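Local coordinates for protein alpha-ketoglutarate-dependent non-heme iron oxygenase EasH (Aspergillus japonicus, PDB 5M0T) that probably catalyses an oxidation that depends on iron(II) and alpha-ketoglutarate in the biosynthesis of cycloclavine, an ergot alkaloid, at residues S240-R245 against M258-R262; R88-N93 against T250-A255; T143-Q147 against H176-F181. All blocks are in the same frame, centred on the assembly; numbering follows the deposited sequence.

Interaction 1 (S240-R245 against M258-R262); sequences SVALPR and MVGWR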
loop_
_atom_site.group_PDB
_atom_site.type_symbol
_atom_site.label_atom_id
_atom_site.label_comp_id
_atom_site.label_asym_id
_atom_site.label_seq_id
_atom_site.Cartn_x
_atom_site.Cartn_y
_atom_site.Cartn_z
ATOM N N SER A 240 2.473 3.803 9.464
ATOM C CA SER A 240 2.535 3.010 10.694
ATOM C C SER A 240 3.878 3.141 11.421
ATOM O O SER A 240 3.948 2.880 12.623
ATOM C CB SER A 240 2.235 1.544 10.388
ATOM O OG SER A 240 3.157 1.025 9.454
ATOM N N VAL A 241 4.929 3.566 10.711
ATOM C CA VAL A 241 6.223 3.870 11.347
ATOM C C VAL A 241 6.202 5.065 12.312
ATOM O O VAL A 241 7.154 5.238 13.047
ATOM C CB VAL A 241 7.367 4.125 10.334
ATOM C CG1 VAL A 241 7.590 2.914 9.451
ATOM C CG2 VAL A 241 7.120 5.385 9.504
ATOM N N ALA A 242 5.153 5.884 12.303
ATOM C CA ALA A 242 4.987 6.953 13.302
ATOM C C ALA A 242 4.641 6.439 14.707
ATOM O O ALA A 242 4.861 7.143 15.688
ATOM C CB ALA A 242 3.930 7.948 12.842
ATOM N N LEU A 243 4.102 5.222 14.798
ATOM C CA LEU A 243 3.714 4.646 16.083
ATOM C C LEU A 243 4.929 4.063 16.784
ATOM O O LEU A 243 5.675 3.299 16.170
ATOM C CB LEU A 243 2.640 3.560 15.887
ATOM C CG LEU A 243 1.391 3.977 15.099
ATOM C CD1 LEU A 243 0.435 2.821 14.920
ATOM C CD2 LEU A 243 0.701 5.154 15.782
ATOM N N PRO A 244 5.156 4.445 18.058
ATOM C CA PRO A 244 6.203 3.743 18.802
ATOM C C PRO A 244 5.792 2.294 19.098
ATOM O O PRO A 244 4.617 2.009 19.324
ATOM C CB PRO A 244 6.353 4.562 20.098
ATOM C CG PRO A 244 5.098 5.349 20.230
ATOM C CD PRO A 244 4.556 5.545 18.846
ATOM N N ARG A 245 6.768 1.396 19.085
ATOM C CA ARG A 245 6.526 -0.012 19.391
ATOM C C ARG A 245 5.832 -0.209 20.748
ATOM O O ARG A 245 4.865 -0.968 20.836
ATOM C CB ARG A 245 7.839 -0.790 19.338
ATOM C CG ARG A 245 7.673 -2.267 19.622
ATOM C CD ARG A 245 8.699 -3.101 18.904
ATOM N NE ARG A 245 8.558 -4.488 19.314
ATOM C CZ ARG A 245 9.220 -5.514 18.795
ATOM N NH1 ARG A 245 10.092 -5.352 17.803
ATOM N NH2 ARG A 245 8.990 -6.725 19.277
ATOM N N MET A 258 -4.698 -3.592 12.033
ATOM C CA MET A 258 -5.355 -2.433 11.427
ATOM C C MET A 258 -4.403 -1.238 11.286
ATOM O O MET A 258 -4.438 -0.544 10.283
ATOM C CB MET A 258 -6.575 -1.983 12.248
ATOM C CG MET A 258 -7.723 -2.977 12.351
ATOM S SD MET A 258 -8.280 -3.554 10.754
ATOM C CE MET A 258 -7.354 -5.088 10.588
ATOM N N VAL A 259 -3.563 -1.017 12.291
ATOM C CA VAL A 259 -2.655 0.121 12.306
ATOM C C VAL A 259 -1.279 -0.146 11.669
ATOM O O VAL A 259 -0.347 0.625 11.879
ATOM C CB VAL A 259 -2.512 0.711 13.735
ATOM C CG1 VAL A 259 -3.881 1.056 14.315
ATOM C CG2 VAL A 259 -1.749 -0.211 14.676
ATOM N N GLY A 260 -1.136 -1.233 10.914
ATOM C CA GLY A 260 0.038 -1.446 10.071
ATOM C C GLY A 260 1.253 -2.066 10.735
ATOM O O GLY A 260 2.378 -1.825 10.298
ATOM N N TRP A 261 1.050 -2.877 11.775
ATOM C CA TRP A 261 2.150 -3.611 12.415
ATOM C C TRP A 261 2.058 -5.152 12.314
ATOM O O TRP A 261 2.839 -5.860 12.970
ATOM C CB TRP A 261 2.283 -3.165 13.868
ATOM C CG TRP A 261 3.057 -1.903 14.012
ATOM C CD1 TRP A 261 2.625 -0.643 13.741
ATOM C CD2 TRP A 261 4.407 -1.781 14.446
ATOM N NE1 TRP A 261 3.618 0.259 13.989
ATOM C CE2 TRP A 261 4.729 -0.405 14.420
ATOM C CE3 TRP A 261 5.378 -2.699 14.859
ATOM C CZ2 TRP A 261 5.981 0.084 14.787
ATOM C CZ3 TRP A 261 6.637 -2.209 15.233
ATOM C CH2 TRP A 261 6.923 -0.823 15.189
ATOM N N ARG A 262 1.151 -5.678 11.487
ATOM C CA ARG A 262 1.131 -7.116 11.198
ATOM C C ARG A 262 0.972 -7.385 9.717
ATOM O O ARG A 262 0.591 -6.510 8.935
ATOM C CB ARG A 262 0.014 -7.836 11.975
ATOM C CG ARG A 262 0.382 -8.193 13.401
ATOM C CD ARG A 262 -0.825 -8.497 14.271
ATOM N NE ARG A 262 -0.446 -8.625 15.674
ATOM C CZ ARG A 262 0.070 -9.717 16.242
ATOM N NH1 ARG A 262 0.309 -10.837 15.555
ATOM N NH2 ARG A 262 0.369 -9.681 17.525
#

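Interaction 2 (R88-N93 against T250-A255); sequences RDELMN and TMTPLA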
loop_
_atom_site.group_PDB
_atom_site.type_symbol
_atom_site.label_atom_id
_atom_site.label_comp_id
_atom_site.label_asym_id
_atom_site.label_seq_id
_atom_site.Cartn_x
_atom_site.Cartn_y
_atom_site.Cartn_z
ATOM N N ARG A 88 -7.656 2.988 19.713
ATOM C CA ARG A 88 -6.834 1.787 19.725
ATOM C C ARG A 88 -7.573 0.522 20.180
ATOM O O ARG A 88 -7.437 -0.502 19.544
ATOM C CB ARG A 88 -5.611 2.001 20.618
ATOM C CG ARG A 88 -4.567 2.935 20.025
ATOM C CD ARG A 88 -3.255 2.829 20.789
ATOM N NE ARG A 88 -3.391 3.153 22.212
ATOM C CZ ARG A 88 -3.468 4.379 22.730
ATOM N NH1 ARG A 88 -3.455 5.465 21.957
ATOM N NH2 ARG A 88 -3.581 4.510 24.046
ATOM N N ASP A 89 -8.354 0.621 21.259
ATOM C CA ASP A 89 -8.936 -0.549 21.954
ATOM C C ASP A 89 -10.403 -0.839 21.619
ATOM O O ASP A 89 -10.779 -1.998 21.504
ATOM C CB ASP A 89 -8.840 -0.360 23.465
ATOM C CG ASP A 89 -7.417 -0.221 23.967
ATOM O OD1 ASP A 89 -6.464 -0.300 23.168
ATOM O OD2 ASP A 89 -7.257 -0.029 25.199
ATOM N N GLU A 90 -11.231 0.197 21.493
ATOM C CA GLU A 90 -12.669 0.021 21.271
ATOM C C GLU A 90 -13.000 0.005 19.778
ATOM O O GLU A 90 -13.567 -0.961 19.285
ATOM C CB GLU A 90 -13.475 1.088 22.032
ATOM C CG GLU A 90 -13.076 1.184 23.511
ATOM C CD GLU A 90 -14.037 1.973 24.408
ATOM O OE1 GLU A 90 -15.267 1.997 24.167
ATOM O OE2 GLU A 90 -13.552 2.563 25.395
ATOM N N LEU A 91 -12.601 1.041 19.051
ATOM C CA LEU A 91 -12.939 1.160 17.623
ATOM C C LEU A 91 -12.198 0.169 16.713
ATOM O O LEU A 91 -12.808 -0.422 15.809
ATOM C CB LEU A 91 -12.707 2.582 17.129
ATOM C CG LEU A 91 -13.587 3.624 17.812
ATOM C CD1 LEU A 91 -13.130 5.016 17.398
ATOM C CD2 LEU A 91 -15.063 3.406 17.483
ATOM N N MET A 92 -10.904 -0.027 16.946
ATOM C CA MET A 92 -10.135 -0.971 16.144
ATOM C C MET A 92 -10.466 -2.450 16.431
ATOM O O MET A 92 -9.994 -3.320 15.690
ATOM C CB MET A 92 -8.625 -0.715 16.263
ATOM C CG MET A 92 -8.136 0.549 15.559
ATOM S SD MET A 92 -8.571 0.662 13.800
ATOM C CE MET A 92 -10.090 1.622 13.859
ATOM N N ASN A 93 -11.272 -2.733 17.466
ATOM C CA ASN A 93 -11.795 -4.078 17.712
ATOM C C ASN A 93 -13.314 -4.191 17.555
ATOM O O ASN A 93 -13.903 -5.199 17.943
ATOM C CB ASN A 93 -11.408 -4.506 19.122
ATOM C CG ASN A 93 -9.921 -4.659 19.283
ATOM O OD1 ASN A 93 -9.314 -5.581 18.703
ATOM N ND2 ASN A 93 -9.316 -3.765 20.061
ATOM N N THR A 250 0.460 -2.428 23.440
ATOM C CA THR A 250 -0.733 -2.354 24.299
ATOM C C THR A 250 -2.040 -2.812 23.624
ATOM O O THR A 250 -3.048 -2.992 24.304
ATOM C CB THR A 250 -0.983 -0.919 24.811
ATOM O OG1 THR A 250 -1.205 -0.045 23.704
ATOM C CG2 THR A 250 0.198 -0.417 25.627
ATOM N N MET A 251 -2.028 -3.001 22.307
ATOM C CA MET A 251 -3.254 -3.258 21.553
ATOM C C MET A 251 -3.459 -4.760 21.332
ATOM O O MET A 251 -2.541 -5.564 21.524
ATOM C CB MET A 251 -3.189 -2.551 20.205
ATOM C CG MET A 251 -2.689 -1.109 20.236
ATOM S SD MET A 251 -2.677 -0.443 18.556
ATOM C CE MET A 251 -1.497 0.888 18.689
ATOM N N THR A 252 -4.671 -5.128 20.927
ATOM C CA THR A 252 -4.983 -6.507 20.573
ATOM C C THR A 252 -4.325 -6.800 19.222
ATOM O O THR A 252 -4.126 -5.872 18.421
ATOM C CB THR A 252 -6.492 -6.745 20.413
ATOM O OG1 THR A 252 -6.985 -5.948 19.315
ATOM C CG2 THR A 252 -7.254 -6.413 21.705
ATOM N N PRO A 253 -4.007 -8.084 18.946
ATOM C CA PRO A 253 -3.476 -8.474 17.634
ATOM C C PRO A 253 -4.265 -7.903 16.440
ATOM O O PRO A 253 -3.658 -7.451 15.473
ATOM C CB PRO A 253 -3.588 -10.005 17.656
ATOM C CG PRO A 253 -3.479 -10.370 19.101
ATOM C CD PRO A 253 -4.073 -9.226 19.878
ATOM N N LEU A 254 -5.597 -7.920 16.527
ATOM C CA LEU A 254 -6.460 -7.430 15.461
ATOM C C LEU A 254 -6.311 -5.916 15.273
ATOM O O LEU A 254 -6.256 -5.448 14.145
ATOM C CB LEU A 254 -7.926 -7.771 15.747
ATOM C CG LEU A 254 -9.007 -7.236 14.796
ATOM C CD1 LEU A 254 -8.745 -7.678 13.368
ATOM C CD2 LEU A 254 -10.374 -7.718 15.262
ATOM N N ALA A 255 -6.273 -5.169 16.376
ATOM C CA ALA A 255 -6.031 -3.725 16.310
ATOM C C ALA A 255 -4.627 -3.418 15.775
ATOM O O ALA A 255 -4.466 -2.492 14.973
ATOM C CB ALA A 255 -6.259 -3.060 17.659
#

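Interaction 3 (T143-Q147 against H176-F181); sequences TLGRQ and HLWEDF. With ZN (zinc ion), chain E; AKG (2-oxoglutaric acid), chain H.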
loop_
_atom_site.group_PDB
_atom_site.type_symbol
_atom_site.label_atom_id
_atom_site.label_comp_id
_atom_site.label_asym_id
_atom_site.label_seq_id
_atom_site.Cartn_x
_atom_site.Cartn_y
_atom_site.Cartn_z
ATOM N N THR A 143 -8.524 5.898 -12.466
ATOM C CA THR A 143 -8.496 5.428 -13.855
ATOM C C THR A 143 -9.674 4.504 -14.187
ATOM O O THR A 143 -10.289 4.623 -15.248
ATOM C CB THR A 143 -7.174 4.688 -14.123
ATOM O OG1 THR A 143 -6.095 5.608 -13.951
ATOM C CG2 THR A 143 -7.132 4.082 -15.536
ATOM N N LEU A 144 -9.965 3.589 -13.263
ATOM C CA LEU A 144 -11.038 2.606 -13.420
ATOM C C LEU A 144 -12.445 3.166 -13.212
ATOM O O LEU A 144 -13.375 2.689 -13.838
ATOM C CB LEU A 144 -10.798 1.411 -12.491
ATOM C CG LEU A 144 -9.520 0.605 -12.805
ATOM C CD1 LEU A 144 -9.257 -0.461 -11.740
ATOM C CD2 LEU A 144 -9.588 -0.014 -14.202
ATOM N N GLY A 145 -12.604 4.167 -12.352
ATOM C CA GLY A 145 -13.906 4.740 -12.105
ATOM C C GLY A 145 -14.880 3.738 -11.483
ATOM O O GLY A 145 -14.567 3.117 -10.484
ATOM N N ARG A 146 -16.055 3.585 -12.088
ATOM C CA ARG A 146 -17.049 2.627 -11.636
ATOM C C ARG A 146 -16.531 1.202 -11.623
ATOM O O ARG A 146 -16.901 0.445 -10.748
ATOM C CB ARG A 146 -18.312 2.663 -12.489
ATOM C CG ARG A 146 -19.399 1.785 -11.883
ATOM C CD ARG A 146 -20.709 1.931 -12.604
ATOM N NE ARG A 146 -20.573 1.432 -13.978
ATOM C CZ ARG A 146 -21.573 1.289 -14.852
ATOM N NH1 ARG A 146 -22.832 1.594 -14.527
ATOM N NH2 ARG A 146 -21.314 0.821 -16.064
ATOM N N GLN A 147 -15.671 0.845 -12.575
ATOM C CA GLN A 147 -15.136 -0.525 -12.665
ATOM C C GLN A 147 -14.080 -0.848 -11.616
ATOM O O GLN A 147 -13.574 -1.971 -11.569
ATOM C CB GLN A 147 -14.578 -0.821 -14.071
ATOM C CG GLN A 147 -15.653 -1.234 -15.062
ATOM C CD GLN A 147 -16.660 -0.128 -15.324
ATOM O OE1 GLN A 147 -17.850 -0.269 -15.043
ATOM N NE2 GLN A 147 -16.173 0.997 -15.839
ATOM N N HIS A 176 -22.311 5.754 -6.415
ATOM C CA HIS A 176 -21.444 4.585 -6.594
ATOM C C HIS A 176 -21.722 3.699 -7.825
ATOM O O HIS A 176 -20.888 2.863 -8.172
ATOM C CB HIS A 176 -21.413 3.749 -5.309
ATOM C CG HIS A 176 -22.644 2.930 -5.080
ATOM N ND1 HIS A 176 -23.911 3.472 -5.022
ATOM C CD2 HIS A 176 -22.800 1.597 -4.899
ATOM C CE1 HIS A 176 -24.794 2.514 -4.824
ATOM N NE2 HIS A 176 -24.145 1.367 -4.743
ATOM N N LEU A 177 -22.868 3.882 -8.477
ATOM C CA LEU A 177 -23.271 3.086 -9.650
ATOM C C LEU A 177 -23.393 3.890 -10.938
ATOM O O LEU A 177 -23.683 3.323 -11.991
ATOM C CB LEU A 177 -24.613 2.390 -9.373
ATOM C CG LEU A 177 -24.601 1.389 -8.212
ATOM C CD1 LEU A 177 -26.020 0.926 -7.901
ATOM C CD2 LEU A 177 -23.697 0.195 -8.520
ATOM N N TRP A 178 -23.157 5.196 -10.874
ATOM C CA TRP A 178 -23.157 6.039 -12.078
ATOM C C TRP A 178 -22.088 5.573 -13.047
ATOM O O TRP A 178 -21.027 5.106 -12.636
ATOM C CB TRP A 178 -22.927 7.509 -11.717
ATOM C CG TRP A 178 -24.027 8.143 -10.920
ATOM C CD1 TRP A 178 -25.179 7.549 -10.465
ATOM C CD2 TRP A 178 -24.062 9.489 -10.456
ATOM N NE1 TRP A 178 -25.930 8.452 -9.755
ATOM C CE2 TRP A 178 -25.272 9.653 -9.736
ATOM C CE3 TRP A 178 -23.202 10.584 -10.595
ATOM C CZ2 TRP A 178 -25.634 10.868 -9.152
ATOM C CZ3 TRP A 178 -23.561 11.793 -10.018
ATOM C CH2 TRP A 178 -24.764 11.920 -9.290
ATOM N N GLU A 179 -22.376 5.697 -14.338
ATOM C CA GLU A 179 -21.508 5.150 -15.368
ATOM C C GLU A 179 -20.132 5.843 -15.395
ATOM O O GLU A 179 -19.097 5.170 -15.364
ATOM C CB GLU A 179 -22.198 5.252 -16.719
ATOM C CG GLU A 179 -21.438 4.604 -17.855
ATOM C CD GLU A 179 -22.039 4.916 -19.204
ATOM O OE1 GLU A 179 -22.716 4.021 -19.752
ATOM O OE2 GLU A 179 -21.830 6.045 -19.711
ATOM N N ASP A 180 -20.142 7.173 -15.422
ATOM C CA ASP A 180 -18.931 7.976 -15.652
ATOM C C ASP A 180 -18.467 8.694 -14.373
ATOM O O ASP A 180 -19.012 9.715 -13.984
ATOM C CB ASP A 180 -19.218 8.988 -16.774
ATOM C CG ASP A 180 -17.997 9.790 -17.185
ATOM O OD1 ASP A 180 -16.857 9.461 -16.783
ATOM O OD2 ASP A 180 -18.189 10.764 -17.935
ATOM N N PHE A 181 -17.449 8.158 -13.721
ATOM C CA PHE A 181 -16.925 8.769 -12.496
ATOM C C PHE A 181 -16.053 10.022 -12.747
ATOM O O PHE A 181 -15.755 10.773 -11.825
ATOM C CB PHE A 181 -16.134 7.728 -11.702
ATOM C CG PHE A 181 -16.972 6.809 -10.830
ATOM C CD1 PHE A 181 -18.325 6.555 -11.069
ATOM C CD2 PHE A 181 -16.365 6.156 -9.784
ATOM C CE1 PHE A 181 -19.039 5.688 -10.244
ATOM C CE2 PHE A 181 -17.080 5.281 -8.961
ATOM C CZ PHE A 181 -18.411 5.044 -9.193
HETATM ZN ZN ZN E . -23.732 4.873 -21.218
HETATM C C1 AKG H . -25.412 6.637 -19.547
HETATM O O1 AKG H . -24.892 5.540 -19.749
HETATM O O2 AKG H . -25.062 7.727 -20.182
HETATM C C2 AKG H . -26.539 6.919 -18.536
HETATM O O5 AKG H . -26.450 7.901 -17.804
HETATM C C3 AKG H . -27.724 5.992 -18.478
HETATM C C4 AKG H . -27.937 5.381 -17.100
HETATM C C5 AKG H . -29.333 4.865 -16.882
HETATM O O3 AKG H . -29.393 3.560 -16.801
HETATM O O4 AKG H . -30.313 5.587 -16.783
HETATM O O HOH W 1 -16.436 5.336 -14.260
HETATM O O HOH W 2 -21.983 4.811 -22.144
#

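Interaction 1 (S240-R245 against M258-R262)
Two irregular segments can meet largely around one indole, here that of W261, the residue with the largest covered area in this contact. The polar part rests on S240. S240 O accepts hydrogen bonds from W261 NE1 at 3.0 Å and from L243 N at 3.2 Å, the latter closing a type I turn over S240-L243. In return S240 OG donates to G260 O, 3.1 Å away, a carbonyl that W272 NE1 also reaches. Backbone fit is equally tight: the CA atoms of S240 and G260 lie 5.1 Å apart, and a CB on G260, whose phi is positive, would clash with S240 CB. Apolar contacts complete the seam, with L243 CD1 3.7 Å from V259 CG2 and R245 CB 4.2 Å from W261 CH2. V241 of the second subunit packs on S240 and W261. The arrangement is a glycine-containing exit from helix 253-258 docked on the turn that leads, through P244 as N-cap, into helix 245-248, at the subunit interface.

Interaction 2 (R88-N93 against T250-A255)
The end of one helix can meet the start of another through both its backbone and its side chains, as helix 85-91 does against the segment leading into helix 253-258. R88 opens the contact with its aliphatic part: CD lies 3.4 Å from M251 CE, and the backbone O of R88 sits 3.4 Å from A255 CB, while the guanidinium NH1 is held by P81 O. D89 barely reaches the other segment; its O accepts from N93 ND2 at 2.7 Å and so fixes the asparagine amide, while its carboxylate forms a salt bridge with K85. M92 makes the closest backbone approach, its CA 4.9 Å from that of A255, and its CB meets A255 CB at 3.6 Å before the thioether turns away to pack on M258. The small alanine permits this spacing. N93 OD1 accepts a hydrogen bond from T252 OG1 at a very short 2.4 Å; T252, at the N-cap position, accepts from A255 N with the same OG1 at 3.1 Å, a capping bond. One hydroxyl thus donates and accepts at once, in a relay from D89 O through the N93 amide to the capped start of helix 253-258.

Interaction 3 (T143-Q147 against H176-F181)
How an arginine can be bound by a single backbone carbonyl is well illustrated by R146. H176 O makes only a packing contact, 4.1 Å from R146 CG. L177 O is the acceptor, hydrogen-bonded by R146 NH1 at 3.2 Å near the guanidinium plane. W178 O packs 3.2 Å from R146 CD. At E179 the CA covers one guanidinium face, 3.9 Å from R146 NH1, while E179 OE1 coordinates a zinc ion at 2.0 Å, with a water and O1 of a 2-oxoglutaric acid; this surface site is separate from the iron centre. F181 closes the segment with its ring: R146 CB stands 4.1 Å from the centroid in a CH-pi contact, and G145 C comes within 3.3 Å of F181 CD2. Water 1 joins R146 N, E179 O and F181 N at 2.8, 2.9 and 3.0 Å respectively. The chemistry therefore splits in two: L177 O takes the guanidinium, while the F181 face packs on R146 CB.

In the fold
Interactions 1 and 2, with centres 12 Å apart, meet at the two ends of helix 253-258, and their segments alternate along the chain. They touch directly, R262 CD lying 3.3 Å from P253 O and M258 CB 3.7 Å from M92 SD. Interaction 3 is nested within the loop closed by interaction 2 but lies across the chain's centre from it, their centres 34 Å apart. Interaction 3 comes near the active site: the side chain of F181 is about 13 Å from the iron bound by H132, E134 and H210, and its ring makes a cation-pi contact with R133, between two of those ligands in sequence.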